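Local coordinates for protein galactose-binding lectin (Arachis hypogaea, PDB 6VAW) that binds D-galactose and its derivatives as a homotetrameric legume lectin that carries calcium and manganese ions, at residues 2-8 / 48-53; 203-207 / 220-225. All blocks are in the same frame, centred on the assembly; numbering follows the deposited sequence.

Contact 1 of 2, residues 2-8 / 48-53; sequences ETVSFNF and YAMPVR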
loop_
_atom_site.group_PDB
_atom_site.type_symbol
_atom_site.label_atom_id
_atom_site.label_comp_id
_atom_site.label_asym_id
_atom_site.label_seq_id
_atom_site.Cartn_x
_atom_site.Cartn_y
_atom_site.Cartn_z
ATOM N N GLU A 2 5.786 -13.953 -3.311
ATOM C CA GLU A 2 5.794 -13.120 -4.514
ATOM C C GLU A 2 4.422 -12.441 -4.637
ATOM O O GLU A 2 3.418 -13.131 -4.818
ATOM C CB GLU A 2 6.094 -14.011 -5.724
ATOM C CG GLU A 2 6.138 -13.332 -7.078
ATOM C CD GLU A 2 6.570 -14.303 -8.160
ATOM O OE1 GLU A 2 7.711 -14.800 -8.071
ATOM O OE2 GLU A 2 5.761 -14.607 -9.064
ATOM N N THR A 3 4.410 -11.115 -4.586
ATOM C CA THR A 3 3.199 -10.298 -4.641
ATOM C C THR A 3 3.232 -9.289 -5.794
ATOM O O THR A 3 4.253 -8.650 -6.038
ATOM C CB THR A 3 2.986 -9.598 -3.271
ATOM O OG1 THR A 3 2.715 -10.622 -2.312
ATOM C CG2 THR A 3 1.832 -8.573 -3.274
ATOM N N VAL A 4 2.092 -9.188 -6.515
ATOM C CA VAL A 4 1.839 -8.217 -7.574
ATOM C C VAL A 4 0.693 -7.347 -7.058
ATOM O O VAL A 4 -0.365 -7.878 -6.720
ATOM C CB VAL A 4 1.524 -8.834 -8.962
ATOM C CG1 VAL A 4 1.158 -7.745 -9.974
ATOM C CG2 VAL A 4 2.677 -9.688 -9.487
ATOM N N SER A 5 0.919 -6.040 -6.970
ATOM C CA SER A 5 -0.094 -5.116 -6.477
ATOM C C SER A 5 -0.130 -3.845 -7.301
ATOM O O SER A 5 0.924 -3.260 -7.589
ATOM C CB SER A 5 0.173 -4.781 -5.011
ATOM O OG SER A 5 -0.926 -4.070 -4.467
ATOM N N PHE A 6 -1.351 -3.410 -7.687
ATOM C CA PHE A 6 -1.530 -2.171 -8.457
ATOM C C PHE A 6 -2.868 -1.541 -8.144
ATOM O O PHE A 6 -3.752 -2.198 -7.608
ATOM C CB PHE A 6 -1.355 -2.379 -9.972
ATOM C CG PHE A 6 -2.210 -3.408 -10.677
ATOM C CD1 PHE A 6 -3.504 -3.102 -11.084
ATOM C CD2 PHE A 6 -1.704 -4.662 -10.988
ATOM C CE1 PHE A 6 -4.282 -4.035 -11.779
ATOM C CE2 PHE A 6 -2.489 -5.599 -11.675
ATOM C CZ PHE A 6 -3.763 -5.271 -12.088
ATOM N N ASN A 7 -3.013 -0.262 -8.473
ATOM C CA ASN A 7 -4.252 0.458 -8.244
ATOM C C ASN A 7 -4.391 1.556 -9.295
ATOM O O ASN A 7 -3.473 2.369 -9.471
ATOM C CB ASN A 7 -4.325 1.020 -6.807
ATOM C CG ASN A 7 -5.516 1.916 -6.534
ATOM O OD1 ASN A 7 -5.365 3.081 -6.157
ATOM N ND2 ASN A 7 -6.722 1.418 -6.765
ATOM N N PHE A 8 -5.521 1.547 -10.008
ATOM C CA PHE A 8 -5.904 2.539 -11.015
ATOM C C PHE A 8 -7.149 3.268 -10.559
ATOM O O PHE A 8 -8.212 2.670 -10.479
ATOM C CB PHE A 8 -6.166 1.896 -12.399
ATOM C CG PHE A 8 -4.981 1.253 -13.077
ATOM C CD1 PHE A 8 -4.065 2.019 -13.781
ATOM C CD2 PHE A 8 -4.806 -0.125 -13.051
ATOM C CE1 PHE A 8 -2.965 1.416 -14.408
ATOM C CE2 PHE A 8 -3.706 -0.724 -13.670
ATOM C CZ PHE A 8 -2.793 0.049 -14.346
ATOM N N TYR A 48 -3.711 -5.814 -18.012
ATOM C CA TYR A 48 -2.593 -5.330 -17.225
ATOM C C TYR A 48 -1.377 -5.829 -18.010
ATOM O O TYR A 48 -1.358 -6.994 -18.398
ATOM C CB TYR A 48 -2.665 -5.800 -15.769
ATOM C CG TYR A 48 -1.536 -5.245 -14.942
ATOM C CD1 TYR A 48 -1.458 -3.881 -14.660
ATOM C CD2 TYR A 48 -0.534 -6.078 -14.445
ATOM C CE1 TYR A 48 -0.428 -3.364 -13.883
ATOM C CE2 TYR A 48 0.521 -5.561 -13.691
ATOM C CZ TYR A 48 0.566 -4.205 -13.413
ATOM O OH TYR A 48 1.579 -3.701 -12.630
ATOM N N ALA A 49 -0.504 -4.903 -18.349
ATOM C CA ALA A 49 0.585 -5.172 -19.309
ATOM C C ALA A 49 1.555 -6.243 -18.835
ATOM O O ALA A 49 2.204 -6.826 -19.677
ATOM C CB ALA A 49 1.310 -3.896 -19.624
ATOM N N MET A 50 1.677 -6.426 -17.542
ATOM C CA MET A 50 2.676 -7.382 -17.053
ATOM C C MET A 50 2.059 -8.761 -16.863
ATOM O O MET A 50 0.988 -8.878 -16.289
ATOM C CB MET A 50 3.276 -6.894 -15.744
ATOM C CG MET A 50 4.253 -7.841 -15.187
ATOM S SD MET A 50 5.121 -7.169 -13.787
ATOM C CE MET A 50 3.820 -6.902 -12.579
ATOM N N PRO A 51 2.746 -9.824 -17.303
ATOM C CA PRO A 51 2.288 -11.161 -17.043
ATOM C C PRO A 51 2.316 -11.393 -15.524
ATOM O O PRO A 51 3.205 -10.951 -14.862
ATOM C CB PRO A 51 3.341 -12.036 -17.729
ATOM C CG PRO A 51 3.945 -11.137 -18.746
ATOM C CD PRO A 51 3.968 -9.787 -18.087
ATOM N N VAL A 52 1.350 -12.153 -15.035
ATOM C CA VAL A 52 1.288 -12.440 -13.612
ATOM C C VAL A 52 1.500 -13.946 -13.435
ATOM O O VAL A 52 0.800 -14.722 -14.081
ATOM C CB VAL A 52 -0.070 -11.952 -13.039
ATOM C CG1 VAL A 52 -0.308 -12.489 -11.629
ATOM C CG2 VAL A 52 -0.168 -10.415 -13.076
ATOM N N ARG A 53 2.420 -14.345 -12.547
ATOM C CA ARG A 53 2.671 -15.774 -12.283
ATOM C C ARG A 53 1.613 -16.265 -11.291
ATOM O O ARG A 53 1.699 -15.942 -10.100
ATOM C CB ARG A 53 4.113 -15.967 -11.748
ATOM C CG ARG A 53 4.648 -17.393 -11.709
ATOM C CD ARG A 53 6.064 -17.270 -11.139
ATOM N NE ARG A 53 6.614 -18.545 -10.728
ATOM C CZ ARG A 53 7.493 -18.684 -9.742
ATOM N NH1 ARG A 53 7.872 -17.627 -9.026
ATOM N NH2 ARG A 53 7.986 -19.878 -9.447
HETATM O O HOH W 1 4.090 -12.240 -10.954
#
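Tyr48, Val4 and Glu2 give up the most surface where the N-terminal strand 2-8 packs against residues 48-53. The Tyr48 ring lies face to face on Phe6, centroids 3.8 Å apart and planes at 16°, with Phe6 CD2 3.4 Å from Tyr48 CZ; Phe8 adds its edge, Phe8 CE2 lying 4.0 Å from Tyr48 CD1. Val4 fills the space beside this stack: its CG1 is 3.8 Å from Met50 CE and 4.3 Å from Val52 CG2, and Met50 packs on Met50 of a second subunit. At the start of the strand the packing turns polar. Glu2 OE1 forms a salt bridge to Arg53 NH1 at 3.0 Å, its hydrogen bond weak, and a water bridging the two accepts from Arg53 N and donates weakly to Glu2 OE2. Alternation sends Glu2, Val4, Phe6 and Phe8 toward 48-53. The two segments belong to different sheets of the legume lectin fold: strand 2-8 pairs with 217-229, and Tyr48 hydrogen-bonds through its backbone to Phe204 of strand 201-209.

Contact 2 of 2, residues 203-207 / 220-225; sequences KFGFS and IRSWSF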
loop_
_atom_site.group_PDB
_atom_site.type_symbol
_atom_site.label_atom_id
_atom_site.label_comp_id
_atom_site.label_asym_id
_atom_site.label_seq_id
_atom_site.Cartn_x
_atom_site.Cartn_y
_atom_site.Cartn_z
ATOM N N LYS A 203 -2.427 -13.040 -18.127
ATOM C CA LYS A 203 -2.795 -11.627 -18.161
ATOM C C LYS A 203 -4.255 -11.490 -17.661
ATOM O O LYS A 203 -5.098 -12.347 -17.900
ATOM C CB LYS A 203 -2.572 -10.952 -19.533
ATOM C CG LYS A 203 -1.112 -10.482 -19.647
ATOM C CD LYS A 203 -0.780 -9.848 -20.972
ATOM C CE LYS A 203 0.709 -9.656 -21.096
ATOM N NZ LYS A 203 1.061 -8.987 -22.375
ATOM N N PHE A 204 -4.491 -10.442 -16.892
ATOM C CA PHE A 204 -5.771 -10.082 -16.301
ATOM C C PHE A 204 -6.278 -8.885 -17.070
ATOM O O PHE A 204 -5.482 -8.036 -17.455
ATOM C CB PHE A 204 -5.602 -9.734 -14.804
ATOM C CG PHE A 204 -5.359 -10.919 -13.884
ATOM C CD1 PHE A 204 -4.074 -11.446 -13.719
ATOM C CD2 PHE A 204 -6.402 -11.478 -13.161
ATOM C CE1 PHE A 204 -3.850 -12.523 -12.863
ATOM C CE2 PHE A 204 -6.179 -12.570 -12.313
ATOM C CZ PHE A 204 -4.900 -13.058 -12.134
ATOM N N GLY A 205 -7.565 -8.826 -17.318
ATOM C CA GLY A 205 -8.093 -7.667 -18.022
ATOM C C GLY A 205 -9.592 -7.666 -18.077
ATOM O O GLY A 205 -10.235 -8.379 -17.304
ATOM N N PHE A 206 -10.131 -6.789 -18.941
ATOM C CA PHE A 206 -11.551 -6.628 -19.210
ATOM C C PHE A 206 -11.790 -6.649 -20.718
ATOM O O PHE A 206 -10.940 -6.197 -21.487
ATOM C CB PHE A 206 -12.078 -5.317 -18.630
ATOM C CG PHE A 206 -11.938 -5.191 -17.135
ATOM C CD1 PHE A 206 -12.943 -5.639 -16.290
ATOM C CD2 PHE A 206 -10.779 -4.657 -16.569
ATOM C CE1 PHE A 206 -12.808 -5.528 -14.905
ATOM C CE2 PHE A 206 -10.650 -4.533 -15.178
ATOM C CZ PHE A 206 -11.651 -5.003 -14.357
ATOM N N SER A 207 -12.952 -7.139 -21.122
ATOM C CA SER A 207 -13.370 -7.193 -22.518
ATOM C C SER A 207 -14.850 -6.906 -22.597
ATOM O O SER A 207 -15.582 -7.228 -21.667
ATOM C CB SER A 207 -13.066 -8.562 -23.117
ATOM O OG SER A 207 -13.389 -8.614 -24.502
ATOM N N ILE A 220 -14.917 1.184 -17.892
ATOM C CA ILE A 220 -14.146 0.691 -16.753
ATOM C C ILE A 220 -13.661 1.957 -16.056
ATOM O O ILE A 220 -12.986 2.776 -16.691
ATOM C CB ILE A 220 -13.008 -0.309 -17.101
ATOM C CG1 ILE A 220 -13.506 -1.502 -17.972
ATOM C CG2 ILE A 220 -12.274 -0.774 -15.833
ATOM C CD1 ILE A 220 -14.564 -2.495 -17.313
ATOM N N ARG A 221 -14.079 2.153 -14.802
ATOM C CA ARG A 221 -13.794 3.361 -14.033
ATOM C C ARG A 221 -12.566 3.262 -13.122
ATOM O O ARG A 221 -11.846 4.252 -12.958
ATOM C CB ARG A 221 -15.018 3.749 -13.205
ATOM C CG ARG A 221 -16.224 4.135 -14.067
ATOM C CD ARG A 221 -17.466 4.442 -13.248
ATOM N NE ARG A 221 -17.228 5.452 -12.206
ATOM C CZ ARG A 221 -17.400 6.761 -12.364
ATOM N NH1 ARG A 221 -17.819 7.251 -13.525
ATOM N NH2 ARG A 221 -17.155 7.592 -11.358
ATOM N N SER A 222 -12.362 2.112 -12.479
ATOM C CA SER A 222 -11.242 1.905 -11.561
ATOM C C SER A 222 -10.942 0.426 -11.418
ATOM O O SER A 222 -11.795 -0.405 -11.719
ATOM C CB SER A 222 -11.525 2.529 -10.195
ATOM O OG SER A 222 -12.617 1.915 -9.540
ATOM N N TRP A 223 -9.723 0.101 -10.981
ATOM C CA TRP A 223 -9.295 -1.280 -10.799
ATOM C C TRP A 223 -8.120 -1.360 -9.819
ATOM O O TRP A 223 -7.100 -0.717 -10.040
ATOM C CB TRP A 223 -8.900 -1.863 -12.156
ATOM C CG TRP A 223 -8.556 -3.324 -12.169
ATOM C CD1 TRP A 223 -8.954 -4.286 -11.279
ATOM C CD2 TRP A 223 -7.790 -3.998 -13.171
ATOM N NE1 TRP A 223 -8.467 -5.510 -11.660
ATOM C CE2 TRP A 223 -7.779 -5.371 -12.838
ATOM C CE3 TRP A 223 -7.160 -3.587 -14.355
ATOM C CZ2 TRP A 223 -7.155 -6.332 -13.649
ATOM C CZ3 TRP A 223 -6.490 -4.528 -15.118
ATOM C CH2 TRP A 223 -6.472 -5.879 -14.752
ATOM N N SER A 224 -8.264 -2.164 -8.754
ATOM C CA SER A 224 -7.204 -2.440 -7.795
ATOM C C SER A 224 -7.006 -3.947 -7.766
ATOM O O SER A 224 -7.950 -4.691 -8.013
ATOM C CB SER A 224 -7.522 -1.857 -6.420
ATOM O OG SER A 224 -8.593 -2.540 -5.788
ATOM N N PHE A 225 -5.787 -4.399 -7.518
ATOM C CA PHE A 225 -5.467 -5.815 -7.570
ATOM C C PHE A 225 -4.293 -6.143 -6.691
ATOM O O PHE A 225 -3.331 -5.389 -6.649
ATOM C CB PHE A 225 -5.130 -6.193 -9.037
ATOM C CG PHE A 225 -4.721 -7.625 -9.304
ATOM C CD1 PHE A 225 -3.398 -8.022 -9.173
ATOM C CD2 PHE A 225 -5.650 -8.557 -9.734
ATOM C CE1 PHE A 225 -3.015 -9.336 -9.455
ATOM C CE2 PHE A 225 -5.282 -9.879 -9.971
ATOM C CZ PHE A 225 -3.961 -10.256 -9.843
#
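This is side-chain packing between two facing beta-sheets: strand 201-209 of the seven-stranded sheet packs against strand 217-229 of the other. The segment axes are nearly antiparallel, at 161°, but approach no closer than 10.4 Å, too far for backbone pairing, so aromatic side chains fill the gap. Phe206 points its edge at the face of Trp223, with Phe206 CE2 3.5 Å from Trp223 CD2 and the planes at 76°; Ile220 CG2 lies over a face of Phe206, and Ile220 CD1 is 3.7 Å from Phe206 CD1. In the second edge-to-face pair Phe225 presents its edge to the face of Phe204, centroids 4.7 Å apart. The indole edge reaches the backbone of 203-207, Trp223 CH2 lying 3.6 Å from Phe204 O and 4.1 Å from Gly205 N. Trp223 NE1 is hydrogen-bonded to Thr67. A classic beta bulge at Arg221 and Ser222, opposite Ser70, interrupts strand 217-229. A hydrophobic core between two antiparallel sheets, here largely aromatic, is characteristic of the legume lectin jelly-roll sandwich.

Contacts 1 and 2 bridge the same two sheets side by side, their centres 11 Å apart. On one sheet strand 2-8 neighbours 217-229, where Phe8 N lies 2.8 Å from Trp223 O, a probable hydrogen bond; on the other, 43-53 neighbours 201-209, with Tyr48 N 2.9 Å from Phe204 O. Phe6 links the two contacts within the shared interior, meeting Trp223 edge-to-face and lying against the ring of Phe225, while Val52 touches Phe204. Contact 1 lies toward the subunit interface, contact 2 nearer the chain centre, its own centre about 7 Å from it. Neither forms the galactoside pocket; the Phe206 side chain remains about 10 Å from that of the manganese ligand Glu121.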